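Local coordinates for cellulosomal scaffoldin anchoring protein C (Acetivibrio cellulolyticus, PDB 4UYP) that anchors cellulosomes, probably to the bacterial cell surface, its third cohesin (this chain) binding the dockerin of the adaptor scaffoldin ScaB, at residues 54-59 with 85-90. Sequence-based numbering, arbitrary orientation.
Sequences SLIENA and RIIDSD
Leu55, Arg85 and Glu57 carry this meeting of two irregular segments, which run nearly antiparallel, their end-to-end directions 163° apart. At one end, Leu55 has its CG beside its own backbone N and drives both methyls toward 85-90. Leu55 CD2 lies 3.4 Å from Ser89 O, a buried carbonyl with no hydrogen-bond partner in the model, while Leu55 CD1 touches Ile87 CG2 at 4.1 Å, the two side chains crossing at about a right angle. Glu57 works in the middle. Its chain bends at chi2, which brings the carboxylate up to the other backbone: Ile86 N donates to Glu57 OE2 on its syn lone pair, at a long 3.3 Å and 152°. The same oxygen, Glu57 OE2, sits 2.9 Å from Ile86 O, two acceptors with no bond between them; Glu57 was modelled in two conformers, and this is one of them. Arg85 answers Glu57 with carbon rather than charge, its CG 3.5 Å from Glu57 OE1. Bent at chi2 and chi3, Arg85 then swings its guanidinium alongside Asn58, whose amide stacks over one face with the planes 28° apart and ND2 3.5 Å above the centre. Both polar ends are held from nearby: Arg85 NH2 forms a salt bridge with Asp61, and Asn58 OD1 accepts from Ser60 N. Within this cohesin domain the contact ties the loop between strands 45-52 and 62-67 to the one leading from strand 72-78 into 91-100; Leu55 and Ile87 pack on Phe23 of strand 16-24, and Ile56 and Ile87 on Phe77 and Phe93 of strands 72-78 and 91-100.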
# COMPACT_ATOMS: atom_id res chain seq x y z
N SER C 54 -0.77 -18.42 -16.67
CA SER C 54 -1.39 -19.70 -17.03
C SER C 54 -2.48 -20.15 -16.02
O SER C 54 -3.38 -20.96 -16.41
CB SER C 54 -0.29 -20.79 -17.13
OG SER C 54 0.01 -21.18 -15.82
N LEU C 55 -2.50 -19.63 -14.80
CA LEU C 55 -3.54 -19.96 -13.86
C LEU C 55 -4.89 -19.42 -14.25
O LEU C 55 -5.93 -19.90 -13.72
CB LEU C 55 -3.19 -19.48 -12.45
CG LEU C 55 -1.96 -20.20 -11.86
CD1 LEU C 55 -1.75 -19.67 -10.45
CD2 LEU C 55 -2.12 -21.73 -11.81
N ILE C 56 -4.96 -18.41 -15.15
CA ILE C 56 -6.23 -17.88 -15.62
C ILE C 56 -6.65 -18.59 -16.88
O ILE C 56 -6.06 -18.44 -17.94
CB ILE C 56 -6.08 -16.34 -15.91
CG1 ILE C 56 -5.53 -15.59 -14.66
CG2 ILE C 56 -7.41 -15.78 -16.37
CD1 ILE C 56 -6.32 -15.81 -13.38
N GLU C 57 -7.71 -19.36 -16.71
CA GLU C 57 -8.21 -20.16 -17.83
C GLU C 57 -9.23 -19.39 -18.68
O GLU C 57 -9.40 -19.76 -19.88
CB GLU C 57 -8.81 -21.52 -17.40
CG GLU C 57 -8.09 -22.39 -16.36
CD GLU C 57 -9.12 -23.11 -15.36
OE1 GLU C 57 -9.95 -23.89 -15.91
OE2 GLU C 57 -9.21 -22.87 -14.07
N ASN C 58 -9.88 -18.33 -18.19
CA ASN C 58 -10.85 -17.59 -18.93
C ASN C 58 -10.78 -16.16 -18.47
O ASN C 58 -10.92 -15.88 -17.29
CB ASN C 58 -12.26 -18.18 -18.66
CG ASN C 58 -13.35 -17.55 -19.46
OD1 ASN C 58 -13.44 -16.32 -19.67
ND2 ASN C 58 -14.27 -18.42 -19.97
N ALA C 59 -10.56 -15.26 -19.44
CA ALA C 59 -10.43 -13.84 -19.10
C ALA C 59 -11.59 -13.24 -18.36
O ALA C 59 -11.42 -12.21 -17.71
CB ALA C 59 -10.13 -13.03 -20.41
N ARG C 85 -14.18 -22.81 -13.52
CA ARG C 85 -12.74 -22.47 -13.55
C ARG C 85 -12.50 -22.20 -12.08
O ARG C 85 -13.39 -21.69 -11.39
CB ARG C 85 -12.43 -21.15 -14.35
CG ARG C 85 -12.34 -21.29 -15.86
CD ARG C 85 -13.54 -20.98 -16.61
NE ARG C 85 -14.17 -19.71 -16.30
CZ ARG C 85 -15.38 -19.34 -16.71
NH1 ARG C 85 -16.17 -20.23 -17.46
NH2 ARG C 85 -15.86 -18.15 -16.45
N ILE C 86 -11.33 -22.55 -11.62
CA ILE C 86 -11.02 -22.35 -10.19
C ILE C 86 -9.50 -22.33 -10.18
O ILE C 86 -8.89 -22.90 -11.14
CB ILE C 86 -11.57 -23.50 -9.29
CG1 ILE C 86 -11.58 -23.04 -7.88
CG2 ILE C 86 -10.81 -24.77 -9.64
CD1 ILE C 86 -12.72 -22.18 -7.56
N ILE C 87 -8.84 -21.66 -9.21
CA ILE C 87 -7.37 -21.77 -9.14
C ILE C 87 -7.08 -22.83 -8.08
O ILE C 87 -7.38 -22.60 -6.88
CB ILE C 87 -6.76 -20.42 -8.84
CG1 ILE C 87 -6.92 -19.47 -10.03
CG2 ILE C 87 -5.23 -20.58 -8.55
CD1 ILE C 87 -6.42 -18.08 -9.73
N ASP C 88 -6.61 -24.00 -8.55
CA ASP C 88 -6.39 -25.10 -7.61
C ASP C 88 -5.09 -25.80 -7.92
O ASP C 88 -4.90 -27.02 -7.55
CB ASP C 88 -7.55 -26.10 -7.66
CG ASP C 88 -7.65 -26.79 -8.95
OD1 ASP C 88 -6.99 -26.50 -9.97
OD2 ASP C 88 -8.65 -27.69 -9.05
N SER C 89 -4.10 -25.13 -8.53
CA SER C 89 -2.80 -25.68 -8.81
C SER C 89 -1.78 -24.53 -8.82
O SER C 89 -2.20 -23.31 -8.82
CB SER C 89 -2.78 -26.33 -10.19
OG SER C 89 -3.13 -25.47 -11.29
N ASP C 90 -0.49 -24.85 -8.83
CA ASP C 90 0.54 -23.81 -8.65
C ASP C 90 0.99 -23.28 -9.97
O ASP C 90 0.99 -23.95 -10.98
CB ASP C 90 1.75 -24.39 -7.93
CG ASP C 90 1.48 -24.87 -6.52
OD1 ASP C 90 0.36 -24.72 -6.02
OD2 ASP C 90 2.49 -25.25 -5.85